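Local coordinates for protein YCAC GENE product (Escherichia coli, PDB 1YAC) that is probably a hydrolase of unknown specificity, forming an octamer of three-layer alpha-beta-alpha subunits of the isochorismatase-like family, at residues Leu41-Gly44 and Asp45-Lys48; Pro67-Pro70 and Glu71-Ala74; Gly112-Thr115 and Glu116-Val119. All blocks are in the same frame, centred on the assembly; numbering follows the deposited sequence.

Interaction 1. Residues Leu41-Gly44 and Asp45-Lys48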
ATOM      1  N   LEU A  41      20.321  13.657   8.252  1.00  9.21           N
ATOM      2  CA  LEU A  41      21.593  14.287   7.905  1.00  9.64           C
ATOM      3  C   LEU A  41      21.351  15.588   7.142  1.00  9.14           C
ATOM      4  O   LEU A  41      22.136  16.526   7.238  1.00  9.91           O
ATOM      5  CB  LEU A  41      22.472  13.330   7.095  1.00 10.37           C
ATOM      6  CG  LEU A  41      22.838  12.030   7.820  1.00  9.41           C
ATOM      7  CD1 LEU A  41      23.792  11.216   6.952  1.00 11.22           C
ATOM      8  CD2 LEU A  41      23.480  12.347   9.160  1.00 12.49           C
ATOM      9  N   ALA A  42      20.271  15.637   6.376  1.00  9.19           N
ATOM     10  CA  ALA A  42      19.932  16.836   5.616  1.00  8.62           C
ATOM     11  C   ALA A  42      19.631  17.958   6.594  1.00  8.35           C
ATOM     12  O   ALA A  42      20.098  19.085   6.405  1.00  8.40           O
ATOM     13  CB  ALA A  42      18.729  16.577   4.719  1.00  8.17           C
ATOM     14  N   LEU A  43      18.877  17.628   7.647  1.00  8.06           N
ATOM     15  CA  LEU A  43      18.501  18.589   8.685  1.00  8.01           C
ATOM     16  C   LEU A  43      19.749  19.093   9.400  1.00  8.17           C
ATOM     17  O   LEU A  43      19.883  20.287   9.654  1.00  8.40           O
ATOM     18  CB  LEU A  43      17.533  17.966   9.701  1.00  7.32           C
ATOM     19  CG  LEU A  43      17.058  18.894  10.839  1.00  7.77           C
ATOM     20  CD1 LEU A  43      16.437  20.197  10.299  1.00  6.64           C
ATOM     21  CD2 LEU A  43      16.053  18.144  11.708  1.00  7.23           C
ATOM     22  N   GLY A  44      20.653  18.184   9.744  1.00  7.57           N
ATOM     23  CA  GLY A  44      21.882  18.624  10.385  1.00  8.52           C
ATOM     24  C   GLY A  44      22.672  19.561   9.469  1.00  8.33           C
ATOM     25  O   GLY A  44      23.147  20.625   9.900  1.00  8.38           O
ATOM     26  N   ASP A  45      22.772  19.197   8.192  1.00  8.59           N
ATOM     27  CA  ASP A  45      23.509  19.995   7.214  1.00  8.62           C
ATOM     28  C   ASP A  45      22.902  21.377   7.031  1.00  9.66           C
ATOM     29  O   ASP A  45      23.633  22.364   6.881  1.00  9.61           O
ATOM     30  CB  ASP A  45      23.577  19.292   5.855  1.00  9.20           C
ATOM     31  CG  ASP A  45      24.602  18.177   5.810  1.00 11.16           C
ATOM     32  OD1 ASP A  45      25.235  17.847   6.842  1.00 12.46           O
ATOM     33  OD2 ASP A  45      24.786  17.631   4.711  1.00 11.05           O
ATOM     34  N   LEU A  46      21.573  21.466   7.031  1.00  9.46           N
ATOM     35  CA  LEU A  46      20.940  22.769   6.854  1.00 10.02           C
ATOM     36  C   LEU A  46      21.129  23.626   8.102  1.00  9.88           C
ATOM     37  O   LEU A  46      21.351  24.837   7.998  1.00 10.96           O
ATOM     38  CB  LEU A  46      19.463  22.647   6.442  1.00  9.23           C
ATOM     39  CG  LEU A  46      18.348  22.306   7.430  1.00  9.28           C
ATOM     40  CD1 LEU A  46      17.885  23.550   8.202  1.00  6.95           C
ATOM     41  CD2 LEU A  46      17.177  21.707   6.661  1.00  8.34           C
ATOM     42  N   ALA A  47      21.089  23.004   9.276  1.00  8.95           N
ATOM     43  CA  ALA A  47      21.288  23.739  10.522  1.00 11.29           C
ATOM     44  C   ALA A  47      22.686  24.358  10.492  1.00 11.97           C
ATOM     45  O   ALA A  47      22.881  25.530  10.848  1.00 12.68           O
ATOM     46  CB  ALA A  47      21.154  22.813  11.714  1.00  9.61           C
ATOM     47  N   LYS A  48      23.653  23.568  10.044  1.00 12.92           N
ATOM     48  CA  LYS A  48      25.026  24.035   9.943  1.00 13.62           C
ATOM     49  C   LYS A  48      25.156  25.113   8.862  1.00 13.47           C
ATOM     50  O   LYS A  48      25.744  26.181   9.100  1.00 13.25           O
ATOM     51  CB  LYS A  48      25.958  22.858   9.636  1.00 16.23           C
ATOM     52  CG  LYS A  48      27.410  23.255   9.443  1.00 20.98           C
ATOM     53  CD  LYS A  48      28.286  22.842  10.609  1.00 25.42           C
ATOM     54  CE  LYS A  48      27.846  23.458  11.913  1.00 27.55           C
ATOM     55  NZ  LYS A  48      28.852  23.193  12.980  1.00 30.68           N
TER
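Leu43 and Leu46 meet one turn apart on helix 33-49, the helical arm of the beta-alpha-beta crossover that links the parallel strands 13-18 and 54-59. The backbone is regular here: each N-H from Asp45 to Lys48 reaches the carbonyl four residues earlier, the first being Asp45 N to Leu41 O at 2.9 Å, and the last Lys48 N to Gly44 O at 3.0 Å with an N-H...O angle of 160°. The two leucine ends cross at a slant, Leu43 CD1 lying 4.0 Å from Leu46 CD2. Leu46 pays for this position with its first torsion: CG sits between the backbone N and the carbonyl carbon (chi1 78°), an uncommon choice for a helical leucine, and it comes within 3.4 Å of Leu43 O. Leu43 continues onto Leu17 of strand 13-18, whereas Leu46 fits against Val168 and Leu172 of helix 165-173 and Leu186 of helix 180-190, so neighbouring faces of the one helix serve the sheet and the helices 165-173 and 180-190. The carboxylate of Asp45 has its partners beyond the segment, OD1 taking the side-chain N-H of Gln75 and OD2 that of His190. Near the C-terminal end of the helix, the chain of Lys48, bent at chi2 and chi3, carries NZ to a hydrogen bond with Gln75 O.

Interaction 2. Residues Pro67-Pro70 and Glu71-Ala74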
ATOM      1  N   PRO A  67      24.169   5.634  21.924  1.00 12.87           N
ATOM      2  CA  PRO A  67      24.754   6.957  21.734  1.00 12.26           C
ATOM      3  C   PRO A  67      24.104   7.721  20.602  1.00 12.38           C
ATOM      4  O   PRO A  67      23.443   7.138  19.743  1.00 11.68           O
ATOM      5  CB  PRO A  67      26.205   6.628  21.393  1.00 13.89           C
ATOM      6  CG  PRO A  67      26.077   5.366  20.602  1.00 14.43           C
ATOM      7  CD  PRO A  67      25.063   4.581  21.404  1.00 12.49           C
ATOM      8  N   LEU A  68      24.303   9.032  20.604  1.00 12.40           N
ATOM      9  CA  LEU A  68      23.789   9.887  19.547  1.00 12.25           C
ATOM     10  C   LEU A  68      24.517   9.441  18.277  1.00 11.80           C
ATOM     11  O   LEU A  68      25.699   9.086  18.334  1.00 11.00           O
ATOM     12  CB  LEU A  68      24.143  11.349  19.852  1.00 12.88           C
ATOM     13  CG  LEU A  68      23.619  12.387  18.852  1.00 14.29           C
ATOM     14  CD1 LEU A  68      22.097  12.487  18.949  1.00 13.32           C
ATOM     15  CD2 LEU A  68      24.274  13.733  19.132  1.00 15.07           C
ATOM     16  N   VAL A  69      23.828   9.416  17.140  1.00 11.52           N
ATOM     17  CA  VAL A  69      24.506   9.016  15.910  1.00 11.84           C
ATOM     18  C   VAL A  69      25.728   9.931  15.741  1.00 13.26           C
ATOM     19  O   VAL A  69      25.625  11.153  15.874  1.00 13.64           O
ATOM     20  CB  VAL A  69      23.578   9.060  14.681  1.00 12.53           C
ATOM     21  CG1 VAL A  69      22.480   8.019  14.833  1.00 11.83           C
ATOM     22  CG2 VAL A  69      22.979  10.455  14.481  1.00 12.50           C
ATOM     23  N   PRO A  70      26.901   9.343  15.447  1.00 14.26           N
ATOM     24  CA  PRO A  70      28.179  10.035  15.266  1.00 14.20           C
ATOM     25  C   PRO A  70      28.177  11.294  14.400  1.00 13.63           C
ATOM     26  O   PRO A  70      28.860  12.269  14.729  1.00 12.99           O
ATOM     27  CB  PRO A  70      29.076   8.947  14.686  1.00 15.16           C
ATOM     28  CG  PRO A  70      28.528   7.707  15.298  1.00 16.67           C
ATOM     29  CD  PRO A  70      27.052   7.908  15.141  1.00 14.80           C
ATOM     30  N   GLU A  71      27.417  11.282  13.310  1.00 12.04           N
ATOM     31  CA  GLU A  71      27.360  12.429  12.416  1.00 12.70           C
ATOM     32  C   GLU A  71      26.974  13.723  13.118  1.00 12.82           C
ATOM     33  O   GLU A  71      27.633  14.746  12.946  1.00 12.74           O
ATOM     34  CB  GLU A  71      26.401  12.180  11.244  1.00 13.05           C
ATOM     35  CG  GLU A  71      26.883  11.154  10.233  1.00 14.23           C
ATOM     36  CD  GLU A  71      26.424   9.744  10.554  1.00 17.39           C
ATOM     37  OE1 GLU A  71      25.935   9.519  11.679  1.00 16.21           O
ATOM     38  OE2 GLU A  71      26.536   8.858   9.676  1.00 17.61           O
ATOM     39  N   LEU A  72      25.932  13.667  13.937  1.00 12.94           N
ATOM     40  CA  LEU A  72      25.462  14.859  14.636  1.00 13.97           C
ATOM     41  C   LEU A  72      26.483  15.355  15.649  1.00 14.89           C
ATOM     42  O   LEU A  72      26.774  16.550  15.730  1.00 15.84           O
ATOM     43  CB  LEU A  72      24.100  14.588  15.289  1.00 12.61           C
ATOM     44  CG  LEU A  72      23.005  14.237  14.273  1.00 11.85           C
ATOM     45  CD1 LEU A  72      21.685  13.912  14.988  1.00 12.92           C
ATOM     46  CD2 LEU A  72      22.814  15.395  13.291  1.00 12.44           C
ATOM     47  N   LYS A  73      27.037  14.424  16.407  1.00 15.25           N
ATOM     48  CA  LYS A  73      28.054  14.727  17.408  1.00 17.63           C
ATOM     49  C   LYS A  73      29.242  15.427  16.737  1.00 16.70           C
ATOM     50  O   LYS A  73      29.734  16.458  17.209  1.00 16.99           O
ATOM     51  CB  LYS A  73      28.513  13.407  18.015  1.00 21.21           C
ATOM     52  CG  LYS A  73      29.186  13.488  19.353  1.00 25.20           C
ATOM     53  CD  LYS A  73      29.363  12.066  19.853  1.00 30.35           C
ATOM     54  CE  LYS A  73      28.014  11.329  19.861  1.00 32.82           C
ATOM     55  NZ  LYS A  73      28.137   9.837  19.748  1.00 34.55           N
ATOM     56  N   ALA A  74      29.682  14.865  15.611  1.00 14.33           N
ATOM     57  CA  ALA A  74      30.807  15.402  14.852  1.00 13.44           C
ATOM     58  C   ALA A  74      30.502  16.760  14.223  1.00 13.31           C
ATOM     59  O   ALA A  74      31.372  17.630  14.145  1.00 13.37           O
ATOM     60  CB  ALA A  74      31.224  14.401  13.759  1.00 12.51           C
TER
HETATM   61  O   HOH W   1      26.396   9.897  22.426  1.00 29.19           O
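Lys73 reaches back from the helix to hydrogen-bond the loop through NZ, which donates to Leu68 O at 2.9 Å; the donor stands 24° out of the carbonyl plane and meets the C=O at 138°. A bend at chi3 (-55°) turns the end of an otherwise extended lysine over the loop, bringing CE to 3.9 Å from Leu68 CB on the way. One water accepts from Leu68 N at 2.9 Å and, more weakly, from Lys73 NZ at 3.2 Å, so both backbone polar atoms of Leu68 are linked to the same ammonium group. Helix 70-75 begins alongside: Ala74 N donates to Pro70 O at 2.9 Å, close to the line of the carbonyl bond, while the bond from Leu72 N to Val69 O is weak. Val69 is the N-cap and Pro70 opens the first turn, where a missing N-H costs no helical bond. Packing fills the inner side. Val69 CG2 and Leu72 CD1 approach to 3.7 Å, the two side chains lying abreast and pointing the same way, and Leu68 CD2 meets Leu72 CB at 3.9 Å with the leucines crossing nearly square. Glu71 folds its carboxylate beside Val69, with OE1 3.8 Å from Val69 CB, and spends OE2 on a salt bridge to Arg195 of a second subunit. The valine N-cap offers no side-chain acceptor to the first helical N-H groups; the side-chain hydrogen bond here runs the other way, from the Lys73 ammonium to a loop carbonyl, while Glu71 joins the helix start to the neighbouring chain.

Interaction 3. Residues Gly112-Thr115 and Glu116-Val119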
ATOM      1  N   GLY A 112      13.281  14.535  15.959  1.00  8.02           N
ATOM      2  CA  GLY A 112      13.813  13.554  16.891  1.00  8.65           C
ATOM      3  C   GLY A 112      13.069  12.232  16.868  1.00  9.65           C
ATOM      4  O   GLY A 112      12.280  11.980  15.957  1.00  8.59           O
ATOM      5  N   VAL A 113      13.347  11.365  17.841  1.00 10.49           N
ATOM      6  CA  VAL A 113      12.678  10.070  17.900  1.00 10.75           C
ATOM      7  C   VAL A 113      12.384   9.667  19.343  1.00 10.23           C
ATOM      8  O   VAL A 113      13.159   9.991  20.244  1.00  9.44           O
ATOM      9  CB  VAL A 113      13.433   8.927  17.088  1.00 14.63           C
ATOM     10  CG1 VAL A 113      14.724   9.407  16.457  1.00 13.57           C
ATOM     11  CG2 VAL A 113      13.638   7.658  17.916  1.00 13.96           C
ATOM     12  N   VAL A 114      11.192   9.142  19.625  1.00  8.74           N
ATOM     13  CA  VAL A 114      10.090   8.903  18.686  1.00  8.91           C
ATOM     14  C   VAL A 114       9.224  10.155  18.568  1.00  8.40           C
ATOM     15  O   VAL A 114       9.079  10.928  19.512  1.00  8.54           O
ATOM     16  CB  VAL A 114       9.228   7.657  19.040  1.00  9.19           C
ATOM     17  CG1 VAL A 114      10.089   6.395  18.969  1.00  8.21           C
ATOM     18  CG2 VAL A 114       8.568   7.794  20.399  1.00  7.91           C
ATOM     19  N   THR A 115       8.648  10.336  17.390  1.00  7.41           N
ATOM     20  CA  THR A 115       7.788  11.503  17.083  1.00  8.42           C
ATOM     21  C   THR A 115       6.765  11.908  18.137  1.00  7.52           C
ATOM     22  O   THR A 115       6.741  13.055  18.568  1.00  7.28           O
ATOM     23  CB  THR A 115       7.064  11.328  15.706  1.00  9.73           C
ATOM     24  OG1 THR A 115       7.954  10.764  14.771  1.00 10.80           O
ATOM     25  CG2 THR A 115       6.614  12.623  15.150  1.00  8.36           C
ATOM     26  N   GLU A 116       6.010  10.923  18.633  1.00  7.14           N
ATOM     27  CA  GLU A 116       4.924  11.190  19.589  1.00  6.44           C
ATOM     28  C   GLU A 116       5.367  11.415  21.051  1.00  6.94           C
ATOM     29  O   GLU A 116       4.539  11.738  21.903  1.00  6.99           O
ATOM     30  CB  GLU A 116       3.867  10.092  19.527  1.00  6.66           C
ATOM     31  CG  GLU A 116       4.259   8.758  20.218  1.00  6.04           C
ATOM     32  CD  GLU A 116       5.075   7.810  19.340  1.00  7.00           C
ATOM     33  OE1 GLU A 116       5.751   8.273  18.400  1.00  7.13           O
ATOM     34  OE2 GLU A 116       5.040   6.590  19.607  1.00  6.81           O
ATOM     35  N   VAL A 117       6.663  11.224  21.323  1.00  6.46           N
ATOM     36  CA  VAL A 117       7.183  11.419  22.667  1.00  8.91           C
ATOM     37  C   VAL A 117       8.313  12.447  22.700  1.00 10.77           C
ATOM     38  O   VAL A 117       8.119  13.576  23.140  1.00 11.45           O
ATOM     39  CB  VAL A 117       7.690  10.093  23.286  1.00  8.27           C
ATOM     40  CG1 VAL A 117       8.409  10.364  24.616  1.00  8.55           C
ATOM     41  CG2 VAL A 117       6.516   9.151  23.517  1.00  7.25           C
ATOM     42  N   CYS A 118       9.467  12.103  22.145  1.00 11.94           N
ATOM     43  CA  CYS A 118      10.588  13.029  22.196  1.00 14.30           C
ATOM     44  C   CYS A 118      10.438  14.297  21.383  1.00 13.77           C
ATOM     45  O   CYS A 118      11.125  15.278  21.656  1.00 14.75           O
ATOM     46  CB  CYS A 118      11.901  12.317  21.926  1.00 16.40           C
ATOM     47  SG  CYS A 118      12.151  11.036  23.151  1.00 30.82           S
ATOM     48  N   VAL A 119       9.568  14.280  20.374  1.00 11.33           N
ATOM     49  CA  VAL A 119       9.320  15.479  19.591  1.00  9.98           C
ATOM     50  C   VAL A 119       8.072  16.182  20.121  1.00 10.48           C
ATOM     51  O   VAL A 119       8.130  17.339  20.534  1.00  9.80           O
ATOM     52  CB  VAL A 119       9.139  15.181  18.090  1.00 10.07           C
ATOM     53  CG1 VAL A 119       8.728  16.459  17.334  1.00 10.07           C
ATOM     54  CG2 VAL A 119      10.449  14.653  17.522  1.00  8.99           C
TER
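Val114 O is the polar focus where the loop after strand 107-112 turns into helix 115-128, receiving three backbone N-H groups. Val117 N makes a bond of 3.0 Å with an N-H...O angle of 156°, though it lies above the carbonyl plane, 50° out of it. The bonds from Cys118 N (2.9 Å) and Val119 N (3.5 Å) are both weak, and the last belongs to a wider, pi-type turn. Val114 is the N-cap and follows a cis peptide bond. Another carbonyl is less well served: Val113 O, buried without a polar partner in the model, has Cys118 CB at 3.1 Å and Cys118 SG close by. A cysteine at a helix start near a cis peptide recalls the cysteine hydrolases related to this protein, consistent with this turn lying by the active site.

Among the van der Waals contacts, Val114 CG2 touches Val117 CB at 3.8 Å. Glu116 bends back over the same methyl, with CG placed between the backbone N and the carbonyl carbon (chi1 76°), so that OE1 lies 3.5 Å from Val114 CG2. That oxygen is hydrogen-bonded to Thr142 OG1. Losing this carboxylate to an alanine here is likely to leave Thr142 OG1 without its Glu116 partner and to uncover one side of the Val114 methyl. Val119 CG2 presses to 3.2 Å from Gly112 N, where a glycine is needed by the backbone angles alone.

Phe166 of a third subunit packs on Val114. Within the chain, Gly112 ends strand 107-112 and Val113 pairs with Val18 of strand 13-18, while Glu116 packs on Ala151 and Val119 on Met155 of helix 145-158.

Overall arrangement
Interactions 1 and 3 are buried, whereas interaction 2 is partly exposed and lies against a second subunit. Interaction 1 sits inside a regular helix whose bonds repeat evenly; interactions 2 and 3 are both helix beginnings with a valine at the N-cap, but interaction 2 is tied by a lysine and a water, interaction 3 by one carbonyl shared among three N-H groups, two of them weakly. Interactions 1 and 2 touch, Leu41 CD2 resting 3.6 Å from Glu71 CB. Interaction 3 stands apart, its centre about 18 Å from that of interaction 1 and about 17 Å from that of interaction 2, and meets a third subunit. Strand 13-18 borders both 41-48 and 112-119.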